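Local coordinates for protein Cow rumen GH26 endo-mannanase (Metagenome, PDB 6UEH) that probably hydrolyses internal beta-1,4-mannosidic bonds of mannans such as galactomannan, as a family 26 glycoside hydrolase with an accessory beta-rich domain, at residues Arg309-Asp321 with Phe327-Trp341. Residues are numbered along the deposited sequence; the frame is centred on the assembly and turned at random.
Sequences RPLHEAEGNVNTD and FWWGKAGAKTYVEIW. With ACT (acetate ion), chain D.
Tyr337 OH donates a hydrogen bond to Leu311 O at 2.7 Å. One residue on, Trp329 NE1 donates to His312 O at 2.9 Å, and this oxygen lies in the plane of the indole. Two successive carbonyls of the loop are thus held by aromatic side chains. Further along, Ala334 N, in the first turn of helix 334-351, donates to Thr320 O at 2.9 Å. Water 2 links that same oxygen to Lys335 N, and water 1 joins Glu313 O to Phe327 N.

The indole of Trp329 is sandwiched. Leu311 CA sits over one face, 3.7 Å from the centroid of the five-membered ring, and Phe327 CB covers the opposite face. With an alanine in place of Trp329, His312 O is likely to lose its indole donor, and a gap to open beside Leu311. Ala314 CB rests over the face of the Tyr337 ring, 3.4 Å from its centroid. Tyr337 CG is anti to the backbone N (chi1 165°), which carries the ring beneath Ala314 and its hydroxyl to Leu311 O. Leu311 CD1 packs against Trp341 CE3 at 3.9 Å.

Phe327 CE2 lies over one face of the His312 ring, the two planes 41° apart. His312 NE2 donates to OXT of an acetate, probably from the crystallisation liquor, at 2.9 Å; His240 binds this ion too. Glu313 OE1 accepts a hydrogen bond from Trp326 NE1.

The contact folds the loop after strand 306-309 of the TIM barrel onto the segment leading into helix 334-351 and its first turns. This is the C-terminal end of the barrel strands, where glycoside hydrolases of this fold have their active site, so the loop probably borders it. Pro310 and His312 also touch the adjacent strand 357-362.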
ATOM      1  N   ARG A 309      11.807   5.076  -4.945  1.00 14.21           N
ATOM      2  CA  ARG A 309      10.455   5.512  -4.606  1.00 15.22           C
ATOM      3  C   ARG A 309      10.365   7.040  -4.534  1.00 16.35           C
ATOM      4  O   ARG A 309      10.224   7.615  -3.455  1.00 17.20           O
ATOM      5  CB  ARG A 309      10.021   4.879  -3.277  1.00 15.09           C
ATOM      6  CG  ARG A 309       8.548   5.048  -2.931  1.00 15.00           C
ATOM      7  CD  ARG A 309       8.180   4.219  -1.706  1.00 15.60           C
ATOM      8  NE  ARG A 309       9.004   4.549  -0.546  1.00 15.53           N
ATOM      9  CZ  ARG A 309       8.588   5.288   0.479  1.00 16.07           C
ATOM     10  NH1 ARG A 309       7.349   5.766   0.496  1.00 15.60           N
ATOM     11  NH2 ARG A 309       9.407   5.538   1.494  1.00 16.49           N
ATOM     12  N   PRO A 310      10.452   7.707  -5.695  1.00 15.67           N
ATOM     13  CA  PRO A 310      10.358   9.167  -5.704  1.00 15.01           C
ATOM     14  C   PRO A 310       8.907   9.609  -5.629  1.00 14.81           C
ATOM     15  O   PRO A 310       8.025   8.763  -5.788  1.00 14.88           O
ATOM     16  CB  PRO A 310      10.974   9.537  -7.051  1.00 14.57           C
ATOM     17  CG  PRO A 310      10.556   8.404  -7.939  1.00 14.79           C
ATOM     18  CD  PRO A 310      10.551   7.162  -7.062  1.00 15.12           C
ATOM     19  N   LEU A 311       8.668  10.898  -5.392  1.00 15.56           N
ATOM     20  CA  LEU A 311       7.329  11.472  -5.499  1.00 15.36           C
ATOM     21  C   LEU A 311       6.305  10.655  -4.719  1.00 15.64           C
ATOM     22  O   LEU A 311       5.222  10.352  -5.224  1.00 16.01           O
ATOM     23  CB  LEU A 311       6.920  11.568  -6.972  1.00 15.08           C
ATOM     24  CG  LEU A 311       7.859  12.388  -7.862  1.00 14.01           C
ATOM     25  CD1 LEU A 311       7.564  12.150  -9.336  1.00 14.31           C
ATOM     26  CD2 LEU A 311       7.735  13.865  -7.528  1.00 11.62           C
ATOM     27  N   HIS A 312       6.664  10.298  -3.491  1.00 14.99           N
ATOM     28  CA  HIS A 312       5.896   9.336  -2.711  1.00 15.94           C
ATOM     29  C   HIS A 312       4.748   9.978  -1.933  1.00 17.81           C
ATOM     30  O   HIS A 312       4.683  11.203  -1.802  1.00 18.40           O
ATOM     31  CB  HIS A 312       6.828   8.586  -1.752  1.00 15.69           C
ATOM     32  CG  HIS A 312       7.385   9.437  -0.653  1.00 15.49           C
ATOM     33  ND1 HIS A 312       8.148  10.560  -0.892  1.00 15.70           N
ATOM     34  CD2 HIS A 312       7.298   9.321   0.693  1.00 16.78           C
ATOM     35  CE1 HIS A 312       8.500  11.104   0.259  1.00 16.90           C
ATOM     36  NE2 HIS A 312       7.999  10.371   1.237  1.00 17.65           N
ATOM     37  N   GLU A 313       3.845   9.134  -1.435  1.00 17.64           N
ATOM     38  CA  GLU A 313       2.682   9.563  -0.657  1.00 17.97           C
ATOM     39  C   GLU A 313       1.916  10.691  -1.344  1.00 18.37           C
ATOM     40  O   GLU A 313       1.460  11.631  -0.693  1.00 19.29           O
ATOM     41  CB  GLU A 313       3.113   9.996   0.747  1.00 18.34           C
ATOM     42  CG  GLU A 313       3.762   8.887   1.563  1.00 18.28           C
ATOM     43  CD  GLU A 313       4.091   9.318   2.986  1.00 20.30           C
ATOM     44  OE1 GLU A 313       3.894  10.505   3.314  1.00 20.69           O
ATOM     45  OE2 GLU A 313       4.551   8.471   3.781  1.00 19.88           O
ATOM     46  N   ALA A 314       1.775  10.577  -2.660  1.00 18.01           N
ATOM     47  CA  ALA A 314       1.282  11.668  -3.499  1.00 19.22           C
ATOM     48  C   ALA A 314      -0.099  12.187  -3.102  1.00 20.22           C
ATOM     49  O   ALA A 314      -0.274  13.388  -2.891  1.00 21.10           O
ATOM     50  CB  ALA A 314       1.266  11.231  -4.948  1.00 19.54           C
ATOM     51  N   GLU A 315      -1.077  11.292  -3.017  1.00 20.16           N
ATOM     52  CA  GLU A 315      -2.443  11.709  -2.724  1.00 21.15           C
ATOM     53  C   GLU A 315      -2.567  12.332  -1.337  1.00 22.46           C
ATOM     54  O   GLU A 315      -3.297  13.305  -1.150  1.00 24.81           O
ATOM     55  CB  GLU A 315      -3.416  10.533  -2.844  1.00 20.20           C
ATOM     56  CG  GLU A 315      -4.857  10.924  -2.536  1.00 21.06           C
ATOM     57  CD  GLU A 315      -5.837   9.773  -2.668  1.00 21.33           C
ATOM     58  OE1 GLU A 315      -5.406   8.653  -3.017  1.00 20.26           O
ATOM     59  OE2 GLU A 315      -7.041   9.994  -2.419  1.00 21.88           O
ATOM     60  N   GLY A 316      -1.845  11.774  -0.371  1.00 22.55           N
ATOM     61  CA  GLY A 316      -2.005  12.182   1.012  1.00 24.85           C
ATOM     62  C   GLY A 316      -3.371  11.749   1.510  1.00 26.86           C
ATOM     63  O   GLY A 316      -3.736  10.580   1.394  1.00 26.49           O
ATOM     64  N   ASN A 317      -4.131  12.687   2.063  1.00 28.98           N
ATOM     65  CA  ASN A 317      -5.506  12.402   2.455  1.00 31.24           C
ATOM     66  C   ASN A 317      -6.427  12.455   1.238  1.00 30.01           C
ATOM     67  O   ASN A 317      -6.113  13.121   0.252  1.00 29.27           O
ATOM     68  CB  ASN A 317      -5.968  13.377   3.537  1.00 35.56           C
ATOM     69  CG  ASN A 317      -5.321  13.096   4.879  1.00 37.93           C
ATOM     70  OD1 ASN A 317      -5.297  11.956   5.342  1.00 38.94           O
ATOM     71  ND2 ASN A 317      -4.778  14.133   5.504  1.00 39.41           N
ATOM     72  N   VAL A 318      -7.554  11.752   1.321  1.00 29.88           N
ATOM     73  CA  VAL A 318      -8.420  11.501   0.167  1.00 29.02           C
ATOM     74  C   VAL A 318      -8.747  12.751  -0.658  1.00 28.68           C
ATOM     75  O   VAL A 318      -9.319  13.719  -0.154  1.00 30.58           O
ATOM     76  CB  VAL A 318      -9.743  10.826   0.604  1.00 30.98           C
ATOM     77  CG1 VAL A 318     -10.388  11.574   1.771  1.00 33.25           C
ATOM     78  CG2 VAL A 318     -10.700  10.706  -0.575  1.00 31.06           C
ATOM     79  N   ASN A 319      -8.360  12.709  -1.932  1.00 27.26           N
ATOM     80  CA  ASN A 319      -8.601  13.793  -2.881  1.00 28.30           C
ATOM     81  C   ASN A 319      -8.116  13.420  -4.276  1.00 26.75           C
ATOM     82  O   ASN A 319      -7.419  12.422  -4.454  1.00 25.22           O
ATOM     83  CB  ASN A 319      -7.898  15.078  -2.441  1.00 28.93           C
ATOM     84  CG  ASN A 319      -6.434  15.100  -2.836  1.00 27.22           C
ATOM     85  OD1 ASN A 319      -6.068  15.669  -3.862  1.00 27.20           O
ATOM     86  ND2 ASN A 319      -5.591  14.466  -2.031  1.00 25.72           N
ATOM     87  N   THR A 320      -8.480  14.235  -5.261  1.00 27.44           N
ATOM     88  CA  THR A 320      -7.896  14.135  -6.596  1.00 26.76           C
ATOM     89  C   THR A 320      -7.522  15.522  -7.112  1.00 27.04           C
ATOM     90  O   THR A 320      -6.836  15.651  -8.124  1.00 26.12           O
ATOM     91  CB  THR A 320      -8.850  13.466  -7.607  1.00 27.73           C
ATOM     92  OG1 THR A 320     -10.144  14.078  -7.527  1.00 29.78           O
ATOM     93  CG2 THR A 320      -8.973  11.972  -7.329  1.00 26.77           C
ATOM     94  N   ASP A 321      -7.972  16.557  -6.406  1.00 28.63           N
ATOM     95  CA  ASP A 321      -7.756  17.930  -6.853  1.00 31.44           C
ATOM     96  C   ASP A 321      -6.530  18.575  -6.202  1.00 31.09           C
ATOM     97  O   ASP A 321      -6.179  19.711  -6.522  1.00 31.94           O
ATOM     98  CB  ASP A 321      -9.004  18.775  -6.586  1.00 35.26           C
ATOM     99  CG  ASP A 321      -9.297  18.943  -5.106  1.00 37.27           C
ATOM    100  OD1 ASP A 321      -8.776  18.151  -4.291  1.00 37.40           O
ATOM    101  OD2 ASP A 321     -10.063  19.866  -4.757  1.00 38.84           O
ATOM    102  N   PHE A 327       2.606  16.673   0.352  1.00 21.15           N
ATOM    103  CA  PHE A 327       3.847  16.945  -0.370  1.00 20.08           C
ATOM    104  C   PHE A 327       3.551  17.855  -1.559  1.00 20.59           C
ATOM    105  O   PHE A 327       2.457  17.798  -2.122  1.00 19.61           O
ATOM    106  CB  PHE A 327       4.501  15.646  -0.838  1.00 18.78           C
ATOM    107  CG  PHE A 327       5.124  14.846   0.270  1.00 20.11           C
ATOM    108  CD1 PHE A 327       5.876  15.465   1.254  1.00 22.19           C
ATOM    109  CD2 PHE A 327       4.946  13.474   0.334  1.00 19.99           C
ATOM    110  CE1 PHE A 327       6.449  14.730   2.274  1.00 22.77           C
ATOM    111  CE2 PHE A 327       5.516  12.732   1.354  1.00 20.48           C
ATOM    112  CZ  PHE A 327       6.266  13.361   2.325  1.00 21.74           C
ATOM    113  N   TRP A 328       4.519  18.685  -1.949  1.00 20.58           N
ATOM    114  CA  TRP A 328       4.261  19.693  -2.977  1.00 20.71           C
ATOM    115  C   TRP A 328       3.916  19.080  -4.334  1.00 18.23           C
ATOM    116  O   TRP A 328       3.165  19.670  -5.108  1.00 18.02           O
ATOM    117  CB  TRP A 328       5.451  20.657  -3.121  1.00 21.95           C
ATOM    118  CG  TRP A 328       6.738  20.053  -3.636  1.00 20.85           C
ATOM    119  CD1 TRP A 328       7.811  19.658  -2.889  1.00 21.34           C
ATOM    120  CD2 TRP A 328       7.095  19.811  -5.006  1.00 19.98           C
ATOM    121  NE1 TRP A 328       8.806  19.173  -3.704  1.00 19.85           N
ATOM    122  CE2 TRP A 328       8.391  19.255  -5.008  1.00 19.77           C
ATOM    123  CE3 TRP A 328       6.443  20.004  -6.230  1.00 19.41           C
ATOM    124  CZ2 TRP A 328       9.048  18.888  -6.185  1.00 19.14           C
ATOM    125  CZ3 TRP A 328       7.096  19.638  -7.398  1.00 18.76           C
ATOM    126  CH2 TRP A 328       8.385  19.088  -7.366  1.00 19.04           C
ATOM    127  N   TRP A 329       4.437  17.891  -4.617  1.00 15.82           N
ATOM    128  CA  TRP A 329       4.206  17.283  -5.924  1.00 17.01           C
ATOM    129  C   TRP A 329       2.777  16.761  -6.108  1.00 18.18           C
ATOM    130  O   TRP A 329       2.399  16.368  -7.210  1.00 19.20           O
ATOM    131  CB  TRP A 329       5.213  16.156  -6.186  1.00 17.00           C
ATOM    132  CG  TRP A 329       5.415  15.188  -5.054  1.00 16.58           C
ATOM    133  CD1 TRP A 329       4.604  14.146  -4.710  1.00 17.58           C
ATOM    134  CD2 TRP A 329       6.518  15.157  -4.141  1.00 17.59           C
ATOM    135  NE1 TRP A 329       5.128  13.475  -3.630  1.00 17.38           N
ATOM    136  CE2 TRP A 329       6.304  14.075  -3.263  1.00 17.93           C
ATOM    137  CE3 TRP A 329       7.665  15.942  -3.975  1.00 19.11           C
ATOM    138  CZ2 TRP A 329       7.193  13.759  -2.236  1.00 17.98           C
ATOM    139  CZ3 TRP A 329       8.546  15.627  -2.955  1.00 19.31           C
ATOM    140  CH2 TRP A 329       8.303  14.545  -2.097  1.00 18.55           C
ATOM    141  N   GLY A 330       1.980  16.773  -5.044  1.00 18.75           N
ATOM    142  CA  GLY A 330       0.595  16.338  -5.137  1.00 18.79           C
ATOM    143  C   GLY A 330      -0.384  17.492  -5.032  1.00 19.91           C
ATOM    144  O   GLY A 330      -1.600  17.310  -5.119  1.00 19.69           O
ATOM    145  N   LYS A 331       0.165  18.689  -4.858  1.00 20.35           N
ATOM    146  CA  LYS A 331      -0.612  19.894  -4.586  1.00 22.25           C
ATOM    147  C   LYS A 331      -1.533  20.299  -5.737  1.00 23.65           C
ATOM    148  O   LYS A 331      -2.561  20.937  -5.520  1.00 24.81           O
ATOM    149  CB  LYS A 331       0.342  21.045  -4.256  1.00 21.98           C
ATOM    150  CG  LYS A 331      -0.309  22.300  -3.714  1.00 23.96           C
ATOM    151  CD  LYS A 331       0.758  23.328  -3.378  1.00 24.61           C
ATOM    152  CE  LYS A 331       0.157  24.606  -2.816  1.00 27.78           C
ATOM    153  NZ  LYS A 331       1.225  25.581  -2.468  1.00 29.54           N
ATOM    154  N   ALA A 332      -1.159  19.928  -6.958  1.00 23.80           N
ATOM    155  CA  ALA A 332      -1.913  20.331  -8.141  1.00 24.88           C
ATOM    156  C   ALA A 332      -2.888  19.254  -8.615  1.00 24.09           C
ATOM    157  O   ALA A 332      -3.505  19.389  -9.672  1.00 24.45           O
ATOM    158  CB  ALA A 332      -0.961  20.705  -9.264  1.00 24.57           C
ATOM    159  N   GLY A 333      -3.024  18.184  -7.839  1.00 22.43           N
ATOM    160  CA  GLY A 333      -3.983  17.142  -8.160  1.00 22.71           C
ATOM    161  C   GLY A 333      -3.384  15.912  -8.816  1.00 21.78           C
ATOM    162  O   GLY A 333      -2.207  15.895  -9.179  1.00 20.26           O
ATOM    163  N   ALA A 334      -4.211  14.883  -8.977  1.00 21.41           N
ATOM    164  CA  ALA A 334      -3.761  13.589  -9.482  1.00 20.61           C
ATOM    165  C   ALA A 334      -3.242  13.659 -10.916  1.00 21.12           C
ATOM    166  O   ALA A 334      -2.186  13.112 -11.221  1.00 20.32           O
ATOM    167  CB  ALA A 334      -4.891  12.570  -9.381  1.00 20.64           C
ATOM    168  N   LYS A 335      -3.985  14.330 -11.791  1.00 23.36           N
ATOM    169  CA  LYS A 335      -3.618  14.403 -13.202  1.00 24.06           C
ATOM    170  C   LYS A 335      -2.255  15.064 -13.394  1.00 23.85           C
ATOM    171  O   LYS A 335      -1.400  14.545 -14.115  1.00 23.20           O
ATOM    172  CB  LYS A 335      -4.682  15.159 -13.997  1.00 26.71           C
ATOM    173  CG  LYS A 335      -4.380  15.256 -15.487  1.00 29.44           C
ATOM    174  CD  LYS A 335      -5.402  16.119 -16.208  1.00 32.64           C
ATOM    175  CE  LYS A 335      -5.093  16.213 -17.696  1.00 35.13           C
ATOM    176  NZ  LYS A 335      -3.751  16.809 -17.958  1.00 35.88           N
ATOM    177  N   THR A 336      -2.056  16.206 -12.744  1.00 23.20           N
ATOM    178  CA  THR A 336      -0.778  16.903 -12.813  1.00 22.12           C
ATOM    179  C   THR A 336       0.332  16.050 -12.211  1.00 21.44           C
ATOM    180  O   THR A 336       1.439  15.989 -12.751  1.00 23.05           O
ATOM    181  CB  THR A 336      -0.832  18.263 -12.089  1.00 21.23           C
ATOM    182  OG1 THR A 336      -1.739  19.132 -12.777  1.00 22.30           O
ATOM    183  CG2 THR A 336       0.550  18.908 -12.054  1.00 20.65           C
ATOM    184  N   TYR A 337       0.027  15.379 -11.103  1.00 19.39           N
ATOM    185  CA  TYR A 337       1.015  14.540 -10.435  1.00 18.43           C
ATOM    186  C   TYR A 337       1.532  13.431 -11.346  1.00 19.20           C
ATOM    187  O   TYR A 337       2.738  13.198 -11.420  1.00 20.01           O
ATOM    188  CB  TYR A 337       0.448  13.911  -9.159  1.00 18.04           C
ATOM    189  CG  TYR A 337       1.320  12.779  -8.667  1.00 17.85           C
ATOM    190  CD1 TYR A 337       2.528  13.037  -8.032  1.00 17.05           C
ATOM    191  CD2 TYR A 337       0.957  11.451  -8.874  1.00 18.12           C
ATOM    192  CE1 TYR A 337       3.344  12.006  -7.600  1.00 16.59           C
ATOM    193  CE2 TYR A 337       1.766  10.416  -8.444  1.00 17.90           C
ATOM    194  CZ  TYR A 337       2.958  10.699  -7.808  1.00 17.26           C
ATOM    195  OH  TYR A 337       3.767   9.667  -7.377  1.00 16.92           O
ATOM    196  N   VAL A 338       0.616  12.740 -12.019  1.00 19.30           N
ATOM    197  CA  VAL A 338       0.988  11.653 -12.920  1.00 18.13           C
ATOM    198  C   VAL A 338       1.901  12.171 -14.029  1.00 18.69           C
ATOM    199  O   VAL A 338       2.868  11.506 -14.408  1.00 18.67           O
ATOM    200  CB  VAL A 338      -0.261  10.973 -13.533  1.00 20.18           C
ATOM    201  CG1 VAL A 338       0.131  10.007 -14.642  1.00 19.99           C
ATOM    202  CG2 VAL A 338      -1.053  10.245 -12.454  1.00 19.87           C
ATOM    203  N   GLU A 339       1.608  13.369 -14.529  1.00 19.33           N
ATOM    204  CA  GLU A 339       2.441  13.992 -15.553  1.00 20.43           C
ATOM    205  C   GLU A 339       3.847  14.272 -15.017  1.00 19.46           C
ATOM    206  O   GLU A 339       4.833  14.116 -15.735  1.00 19.75           O
ATOM    207  CB  GLU A 339       1.792  15.280 -16.065  1.00 23.36           C
ATOM    208  CG  GLU A 339       0.470  15.053 -16.793  1.00 27.39           C
ATOM    209  CD  GLU A 339      -0.181  16.344 -17.261  1.00 33.81           C
ATOM    210  OE1 GLU A 339      -1.396  16.325 -17.556  1.00 36.57           O
ATOM    211  OE2 GLU A 339       0.519  17.375 -17.339  1.00 35.73           O
ATOM    212  N   ILE A 340       3.933  14.670 -13.752  1.00 18.88           N
ATOM    213  CA  ILE A 340       5.224  14.915 -13.115  1.00 18.74           C
ATOM    214  C   ILE A 340       6.017  13.616 -12.974  1.00 17.72           C
ATOM    215  O   ILE A 340       7.220  13.587 -13.234  1.00 16.35           O
ATOM    216  CB  ILE A 340       5.057  15.573 -11.730  1.00 19.29           C
ATOM    217  CG1 ILE A 340       4.419  16.957 -11.877  1.00 21.33           C
ATOM    218  CG2 ILE A 340       6.400  15.679 -11.018  1.00 18.70           C
ATOM    219  CD1 ILE A 340       4.188  17.672 -10.564  1.00 15.49           C
ATOM    220  N   TRP A 341       5.337  12.542 -12.572  1.00 17.11           N
ATOM    221  CA  TRP A 341       5.967  11.227 -12.475  1.00 16.06           C
ATOM    222  C   TRP A 341       6.532  10.785 -13.820  1.00 16.30           C
ATOM    223  O   TRP A 341       7.672  10.321 -13.908  1.00 16.21           O
ATOM    224  CB  TRP A 341       4.971  10.180 -11.965  1.00 15.86           C
ATOM    225  CG  TRP A 341       5.536   8.783 -11.910  1.00 15.53           C
ATOM    226  CD1 TRP A 341       5.634   7.892 -12.944  1.00 16.22           C
ATOM    227  CD2 TRP A 341       6.073   8.118 -10.759  1.00 15.86           C
ATOM    228  NE1 TRP A 341       6.198   6.717 -12.506  1.00 16.00           N
ATOM    229  CE2 TRP A 341       6.480   6.829 -11.169  1.00 15.91           C
ATOM    230  CE3 TRP A 341       6.252   8.485  -9.421  1.00 15.70           C
ATOM    231  CZ2 TRP A 341       7.051   5.910 -10.291  1.00 16.21           C
ATOM    232  CZ3 TRP A 341       6.821   7.570  -8.549  1.00 15.30           C
ATOM    233  CH2 TRP A 341       7.215   6.300  -8.989  1.00 15.40           C
TER
HETATM  234  C   ACT D 603       7.996  10.405   5.134  1.00 27.04           C
HETATM  235  O   ACT D 603       8.115  11.645   5.026  1.00 26.89           O
HETATM  236  OXT ACT D 603       8.143   9.747   4.080  1.00 25.18           O
HETATM  237  CH3 ACT D 603       7.701   9.749   6.450  1.00 27.65           C
HETATM  238  O   HOH W   1       1.099  14.358  -0.580  1.00 17.91           O
HETATM  239  O   HOH W   2      -6.559  15.461 -11.091  1.00 30.73           O